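Cellulosomal scaffoldin adaptor protein B (Acetivibrio cellulolyticus, PDB 3FNK) carries type II cohesin modules, the second of which forms this chain, and probably binds dockerin modules through them to assemble the cellulosome. Local coordinates at residues G94-S99 and V123-L128; S40-N45 and T119-G124. All blocks are in the same frame, centred on the assembly; numbering follows the deposited sequence.

Interaction 1: residues G94-S99 and V123-L128; sequences GILNLS and VGFKVL. With EDO (1,2-ethanediol), chain D.
L96 and V123 meet tip to tip across the inside of the module, the methyl CD1 of L96 lying 3.7 Å from CG1 of V123. Two residues further along its strand, L98 meets the other branch of the same valine, its CD1 standing 4.0 Å from V123 CG2. V123 can serve both leucines because CG1 is anti to its backbone N (chi1 174°) while CG2 lies beside that N, so the two methyls fan out along the facing strand. F125 joins more loosely: its CB points across the line to the facing strand rather than at it, yet the ring end comes nearer, with CZ 4.3 Å from L96 CD1, and V123 CG1 sits over one ring face near the rim. Y48 meets the same ring and A55 packs on L96.

On the outer side of 94-99 the chemistry changes. There an ethanediol, probably from the crystallisation liquor, gives a hydrogen bond from its O1 to N97 OD1 (2.7 Å), and S99 OG lies 2.8 Å from the same O1. N97 is also held by Q43 and N45 of the adjoining strand. Strands 95-99 and 123-127 run nearly antiparallel, at 167°, but their axes stay 11.3 Å apart, and the contact between them is made by side chains. Such facing of two sheets across an apolar interior is the beta-sandwich, or flattened barrel, of the cohesin fold.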
ATOM      1  N   GLY A  94     -13.638   4.158  -6.535  1.00 39.75           N
ATOM      2  CA  GLY A  94     -12.802   3.048  -6.080  1.00 37.56           C
ATOM      3  C   GLY A  94     -11.286   3.299  -6.216  1.00 36.43           C
ATOM      4  O   GLY A  94     -10.536   2.391  -6.560  1.00 36.09           O
ATOM      5  N   ILE A  95     -10.831   4.520  -5.903  1.00 34.50           N
ATOM      6  CA  ILE A  95      -9.415   4.882  -6.047  1.00 33.09           C
ATOM      7  C   ILE A  95      -8.856   5.401  -4.725  1.00 32.10           C
ATOM      8  O   ILE A  95      -9.377   6.349  -4.161  1.00 31.20           O
ATOM      9  CB  ILE A  95      -9.169   5.916  -7.196  1.00 33.19           C
ATOM     10  CG1 ILE A  95      -9.395   5.283  -8.563  1.00 31.92           C
ATOM     11  CG2 ILE A  95      -7.722   6.392  -7.202  1.00 32.88           C
ATOM     12  CD1 ILE A  95      -9.789   6.256  -9.594  1.00 33.33           C
ATOM     13  N   LEU A  96      -7.809   4.748  -4.243  1.00 30.48           N
ATOM     14  CA  LEU A  96      -7.031   5.226  -3.123  1.00 28.91           C
ATOM     15  C   LEU A  96      -5.637   5.592  -3.590  1.00 28.26           C
ATOM     16  O   LEU A  96      -5.040   4.865  -4.384  1.00 28.50           O
ATOM     17  CB  LEU A  96      -6.891   4.159  -2.030  1.00 29.36           C
ATOM     18  CG  LEU A  96      -8.129   3.490  -1.413  1.00 29.71           C
ATOM     19  CD1 LEU A  96      -7.724   2.553  -0.285  1.00 27.28           C
ATOM     20  CD2 LEU A  96      -9.092   4.531  -0.890  1.00 32.66           C
ATOM     21  N   ASN A  97      -5.126   6.709  -3.071  1.00 25.83           N
ATOM     22  CA  ASN A  97      -3.768   7.129  -3.303  1.00 25.12           C
ATOM     23  C   ASN A  97      -3.158   7.574  -1.958  1.00 25.19           C
ATOM     24  O   ASN A  97      -3.648   8.534  -1.307  1.00 23.51           O
ATOM     25  CB  ASN A  97      -3.715   8.197  -4.397  1.00 24.53           C
ATOM     26  CG  ASN A  97      -2.326   8.406  -4.926  1.00 27.72           C
ATOM     27  OD1 ASN A  97      -1.492   9.013  -4.253  1.00 30.23           O
ATOM     28  ND2 ASN A  97      -2.051   7.906  -6.129  1.00 27.52           N
ATOM     29  N   LEU A  98      -2.108   6.846  -1.552  1.00 23.76           N
ATOM     30  CA  LEU A  98      -1.499   6.947  -0.250  1.00 23.97           C
ATOM     31  C   LEU A  98      -0.005   7.190  -0.421  1.00 23.79           C
ATOM     32  O   LEU A  98       0.657   6.551  -1.267  1.00 22.89           O
ATOM     33  CB  LEU A  98      -1.605   5.617   0.491  1.00 24.36           C
ATOM     34  CG  LEU A  98      -2.860   4.747   0.382  1.00 27.30           C
ATOM     35  CD1 LEU A  98      -2.576   3.378   0.967  1.00 30.64           C
ATOM     36  CD2 LEU A  98      -3.981   5.403   1.163  1.00 35.00           C
ATOM     37  N   SER A  99       0.529   8.068   0.417  1.00 22.19           N
ATOM     38  CA  SER A  99       1.954   8.369   0.433  1.00 23.08           C
ATOM     39  C   SER A  99       2.425   8.528   1.839  1.00 22.39           C
ATOM     40  O   SER A  99       1.775   9.175   2.653  1.00 23.06           O
ATOM     41  CB  SER A  99       2.266   9.664  -0.288  1.00 21.86           C
ATOM     42  OG  SER A  99       1.777   9.656  -1.585  1.00 27.38           O
ATOM     43  N   VAL A 123      -4.852  -1.009   4.989  1.00 31.82           N
ATOM     44  CA  VAL A 123      -6.134  -0.486   4.654  1.00 33.21           C
ATOM     45  C   VAL A 123      -7.157  -1.607   4.901  1.00 34.21           C
ATOM     46  O   VAL A 123      -6.804  -2.788   4.850  1.00 34.83           O
ATOM     47  CB  VAL A 123      -6.101  -0.064   3.197  1.00 33.00           C
ATOM     48  CG1 VAL A 123      -7.448   0.364   2.718  1.00 36.09           C
ATOM     49  CG2 VAL A 123      -5.080   1.078   3.024  1.00 34.47           C
ATOM     50  N   GLY A 124      -8.412  -1.236   5.170  1.00 34.48           N
ATOM     51  CA  GLY A 124      -9.506  -2.189   5.380  1.00 35.74           C
ATOM     52  C   GLY A 124     -10.410  -2.208   4.165  1.00 37.26           C
ATOM     53  O   GLY A 124     -10.589  -1.182   3.489  1.00 36.82           O
ATOM     54  N   PHE A 125     -10.951  -3.382   3.850  1.00 38.68           N
ATOM     55  CA  PHE A 125     -11.946  -3.479   2.787  1.00 40.33           C
ATOM     56  C   PHE A 125     -13.147  -4.261   3.333  1.00 42.06           C
ATOM     57  O   PHE A 125     -13.036  -5.468   3.617  1.00 42.15           O
ATOM     58  CB  PHE A 125     -11.362  -4.157   1.544  1.00 39.50           C
ATOM     59  CG  PHE A 125     -10.471  -3.260   0.708  1.00 38.04           C
ATOM     60  CD1 PHE A 125      -9.104  -3.500   0.629  1.00 37.24           C
ATOM     61  CD2 PHE A 125     -11.004  -2.187  -0.006  1.00 36.37           C
ATOM     62  CE1 PHE A 125      -8.283  -2.674  -0.157  1.00 37.99           C
ATOM     63  CE2 PHE A 125     -10.197  -1.341  -0.761  1.00 36.98           C
ATOM     64  CZ  PHE A 125      -8.834  -1.588  -0.852  1.00 35.25           C
ATOM     65  N   LYS A 126     -14.265  -3.561   3.529  1.00 43.80           N
ATOM     66  CA  LYS A 126     -15.510  -4.172   4.005  1.00 45.30           C
ATOM     67  C   LYS A 126     -16.330  -4.695   2.820  1.00 46.48           C
ATOM     68  O   LYS A 126     -16.588  -3.972   1.849  1.00 46.11           O
ATOM     69  CB  LYS A 126     -16.326  -3.187   4.883  1.00 46.19           C
ATOM     70  CG  LYS A 126     -17.863  -3.466   4.964  1.00 46.10           C
ATOM     71  CD  LYS A 126     -18.630  -2.489   5.902  1.00 46.63           C
ATOM     72  CE  LYS A 126     -18.485  -2.862   7.393  1.00 46.68           C
ATOM     73  NZ  LYS A 126     -18.564  -1.696   8.350  1.00 46.31           N
ATOM     74  N   VAL A 127     -16.714  -5.970   2.907  1.00 48.17           N
ATOM     75  CA  VAL A 127     -17.452  -6.642   1.844  1.00 49.53           C
ATOM     76  C   VAL A 127     -18.884  -6.086   1.771  1.00 50.36           C
ATOM     77  O   VAL A 127     -19.602  -6.075   2.777  1.00 50.55           O
ATOM     78  CB  VAL A 127     -17.433  -8.188   2.066  1.00 50.04           C
ATOM     79  CG1 VAL A 127     -18.132  -8.936   0.931  1.00 50.21           C
ATOM     80  CG2 VAL A 127     -15.986  -8.698   2.243  1.00 50.73           C
ATOM     81  N   LEU A 128     -19.253  -5.587   0.590  1.00 51.04           N
ATOM     82  CA  LEU A 128     -20.587  -5.041   0.301  1.00 52.26           C
ATOM     83  C   LEU A 128     -21.466  -6.009  -0.521  1.00 53.62           C
ATOM     84  O   LEU A 128     -22.688  -5.844  -0.615  1.00 54.12           O
ATOM     85  CB  LEU A 128     -20.467  -3.726  -0.477  1.00 52.07           C
ATOM     86  CG  LEU A 128     -19.818  -2.521   0.211  1.00 51.30           C
ATOM     87  CD1 LEU A 128     -19.769  -1.362  -0.758  1.00 50.68           C
ATOM     88  CD2 LEU A 128     -20.574  -2.136   1.470  1.00 49.33           C
TER
HETATM   89  C1  EDO D 188      -0.881  11.531  -1.436  1.00 33.42           C
HETATM   90  O1  EDO D 188      -0.905  10.182  -1.923  1.00 29.57           O
HETATM   91  C2  EDO D 188      -1.187  12.448  -2.595  1.00 35.28           C
HETATM   92  O2  EDO D 188      -0.003  12.670  -3.347  1.00 37.70           O

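Interaction 2: residues S40-N45 and T119-G124; sequences SGYQVN and TLAVVG
Y42 reaches from its strand across the interior and slides past L120, which comes the other way. The methyl CD1 of L120 touches the ring 3.7 Å from Y42 CD2 and lies close to CG as well, while L120 CB is 4.0 Å from CE2. The approach to the ring is oblique. At the far end of the tyrosine, A121 CB lies 3.4 Å from OH, so the ring spans both residues.

CB of Y42 already points toward 119-124, and with CG between the backbone N and the carbonyl carbon (chi1 71°) the ring lies beside L120. L120 and A121 can both turn their CB atoms toward 40-45, although they are consecutive, because they form a classic beta bulge facing V31 of strand 26-34; the helix-like psi of L120 (-32°) breaks the usual alternation.

A water joins the two sides. It lies in the plane of the tyrosine ring at its edge, 2.5 Å from Y42 OH, and donates a hydrogen bond to L120 O at 2.6 Å. P70 and L76 also pack on Y42, and I33 on L120, while backbone hydrogen bonding with R100 ties Y42 to its own sheet. The buried phenol therefore has a polar partner for its hydroxyl, and the water couples it to the backbone carbonyl at the bulge, adding a polar bridge to an otherwise apolar contact.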
ATOM      1  N   SER A  40      13.045   4.884   1.440  1.00 22.24           N
ATOM      2  CA  SER A  40      12.662   5.963   2.389  1.00 21.74           C
ATOM      3  C   SER A  40      11.229   6.471   2.268  1.00 20.72           C
ATOM      4  O   SER A  40      10.861   7.400   3.001  1.00 20.53           O
ATOM      5  CB  SER A  40      13.606   7.156   2.269  1.00 20.86           C
ATOM      6  OG  SER A  40      13.432   7.717   0.993  1.00 23.83           O
ATOM      7  N   GLY A  41      10.434   5.914   1.336  1.00 20.30           N
ATOM      8  CA  GLY A  41       9.038   6.369   1.163  1.00 19.43           C
ATOM      9  C   GLY A  41       8.349   5.809  -0.062  1.00 19.40           C
ATOM     10  O   GLY A  41       9.002   5.292  -0.973  1.00 19.99           O
ATOM     11  N   TYR A  42       7.025   5.881  -0.084  1.00 19.60           N
ATOM     12  CA  TYR A  42       6.226   5.273  -1.150  1.00 19.28           C
ATOM     13  C   TYR A  42       5.080   6.152  -1.513  1.00 20.76           C
ATOM     14  O   TYR A  42       4.547   6.893  -0.651  1.00 21.84           O
ATOM     15  CB  TYR A  42       5.599   3.948  -0.710  1.00 19.43           C
ATOM     16  CG  TYR A  42       4.448   4.076   0.334  1.00 19.36           C
ATOM     17  CD1 TYR A  42       3.118   4.269  -0.072  1.00 19.19           C
ATOM     18  CD2 TYR A  42       4.707   4.010   1.691  1.00 19.91           C
ATOM     19  CE1 TYR A  42       2.071   4.421   0.852  1.00 19.16           C
ATOM     20  CE2 TYR A  42       3.636   4.114   2.665  1.00 19.55           C
ATOM     21  CZ  TYR A  42       2.348   4.329   2.223  1.00 20.43           C
ATOM     22  OH  TYR A  42       1.318   4.428   3.136  1.00 23.09           O
ATOM     23  N   GLN A  43       4.682   6.044  -2.774  1.00 20.14           N
ATOM     24  CA  GLN A  43       3.371   6.468  -3.180  1.00 20.92           C
ATOM     25  C   GLN A  43       2.752   5.284  -3.917  1.00 21.32           C
ATOM     26  O   GLN A  43       3.413   4.704  -4.781  1.00 19.98           O
ATOM     27  CB  GLN A  43       3.431   7.685  -4.090  1.00 19.93           C
ATOM     28  CG  GLN A  43       2.020   8.140  -4.463  1.00 23.09           C
ATOM     29  CD  GLN A  43       2.062   9.218  -5.529  1.00 25.08           C
ATOM     30  OE1 GLN A  43       3.104   9.461  -6.124  1.00 26.54           O
ATOM     31  NE2 GLN A  43       0.935   9.872  -5.764  1.00 25.89           N
ATOM     32  N   VAL A  44       1.506   4.944  -3.592  1.00 22.42           N
ATOM     33  CA  VAL A  44       0.798   3.886  -4.347  1.00 23.22           C
ATOM     34  C   VAL A  44      -0.615   4.265  -4.684  1.00 24.43           C
ATOM     35  O   VAL A  44      -1.283   4.901  -3.892  1.00 25.06           O
ATOM     36  CB  VAL A  44       0.754   2.534  -3.580  1.00 22.09           C
ATOM     37  CG1 VAL A  44       2.149   1.983  -3.408  1.00 22.30           C
ATOM     38  CG2 VAL A  44       0.056   2.675  -2.231  1.00 21.93           C
ATOM     39  N   ASN A  45      -1.072   3.827  -5.849  1.00 25.56           N
ATOM     40  CA  ASN A  45      -2.418   4.101  -6.334  1.00 27.56           C
ATOM     41  C   ASN A  45      -3.144   2.739  -6.431  1.00 28.89           C
ATOM     42  O   ASN A  45      -2.650   1.799  -7.079  1.00 29.16           O
ATOM     43  CB  ASN A  45      -2.325   4.781  -7.691  1.00 26.44           C
ATOM     44  CG  ASN A  45      -3.617   5.438  -8.102  1.00 29.73           C
ATOM     45  OD1 ASN A  45      -4.067   6.403  -7.473  1.00 30.00           O
ATOM     46  ND2 ASN A  45      -4.225   4.933  -9.181  1.00 28.30           N
ATOM     47  N   THR A 119       6.311  -4.130   6.253  1.00 25.54           N
ATOM     48  CA  THR A 119       5.004  -3.601   5.880  1.00 26.11           C
ATOM     49  C   THR A 119       5.015  -2.050   5.909  1.00 25.97           C
ATOM     50  O   THR A 119       5.713  -1.433   6.726  1.00 24.22           O
ATOM     51  CB  THR A 119       3.916  -4.134   6.808  1.00 26.23           C
ATOM     52  OG1 THR A 119       4.236  -3.718   8.130  1.00 28.50           O
ATOM     53  CG2 THR A 119       3.881  -5.676   6.748  1.00 26.48           C
ATOM     54  N   LEU A 120       4.199  -1.471   5.027  1.00 25.65           N
ATOM     55  CA  LEU A 120       4.147  -0.034   4.776  1.00 25.84           C
ATOM     56  C   LEU A 120       2.857   0.623   5.220  1.00 26.38           C
ATOM     57  O   LEU A 120       2.852   1.788   5.597  1.00 25.94           O
ATOM     58  CB  LEU A 120       4.338   0.257   3.267  1.00 25.10           C
ATOM     59  CG  LEU A 120       5.651  -0.178   2.598  1.00 22.63           C
ATOM     60  CD1 LEU A 120       5.709   0.441   1.226  1.00 21.42           C
ATOM     61  CD2 LEU A 120       6.868   0.240   3.416  1.00 24.00           C
ATOM     62  N   ALA A 121       1.759  -0.125   5.142  1.00 27.53           N
ATOM     63  CA  ALA A 121       0.443   0.458   5.216  1.00 28.25           C
ATOM     64  C   ALA A 121      -0.626  -0.622   5.235  1.00 30.05           C
ATOM     65  O   ALA A 121      -0.544  -1.654   4.495  1.00 30.17           O
ATOM     66  CB  ALA A 121       0.223   1.377   4.029  1.00 27.32           C
ATOM     67  N   VAL A 122      -1.635  -0.375   6.066  1.00 30.34           N
ATOM     68  CA  VAL A 122      -2.783  -1.258   6.173  1.00 30.40           C
ATOM     69  C   VAL A 122      -4.062  -0.472   5.904  1.00 31.64           C
ATOM     70  O   VAL A 122      -4.308   0.599   6.477  1.00 31.43           O
ATOM     71  CB  VAL A 122      -2.878  -1.934   7.546  1.00 30.61           C
ATOM     72  CG1 VAL A 122      -3.940  -3.044   7.515  1.00 30.10           C
ATOM     73  CG2 VAL A 122      -1.548  -2.488   7.982  1.00 29.59           C
ATOM     74  N   VAL A 123      -4.852  -1.009   4.989  1.00 31.82           N
ATOM     75  CA  VAL A 123      -6.134  -0.486   4.654  1.00 33.21           C
ATOM     76  C   VAL A 123      -7.157  -1.607   4.901  1.00 34.21           C
ATOM     77  O   VAL A 123      -6.804  -2.788   4.850  1.00 34.83           O
ATOM     78  CB  VAL A 123      -6.101  -0.064   3.197  1.00 33.00           C
ATOM     79  CG1 VAL A 123      -7.448   0.364   2.718  1.00 36.09           C
ATOM     80  CG2 VAL A 123      -5.080   1.078   3.024  1.00 34.47           C
ATOM     81  N   GLY A 124      -8.412  -1.236   5.170  1.00 34.48           N
ATOM     82  CA  GLY A 124      -9.506  -2.189   5.380  1.00 35.74           C
ATOM     83  C   GLY A 124     -10.410  -2.208   4.165  1.00 37.26           C
ATOM     84  O   GLY A 124     -10.589  -1.182   3.489  1.00 36.82           O
TER
HETATM   85  O   HOH W   1       1.576   4.066   5.574  1.00 21.52           O

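Overall arrangement
Both contacts span the interior between the two sheets of the cohesin module, with centres 11 Å apart. Along the chain 40-45 comes first, then 94-99, and both pack against overlapping parts of strand 118-127, which share V123 and G124. On the opposite sheet, strands 39-47 and 95-102 are antiparallel neighbours, joined between the contacts by backbone hydrogen bonding of L98 to V44. The centre of interaction 2 lies about 3 Å from the centre of the chain, that of interaction 1 about 10 Å. One strand thus packs through successive parts against two adjacent strands of the opposite sheet, tying residues distant in sequence into one module.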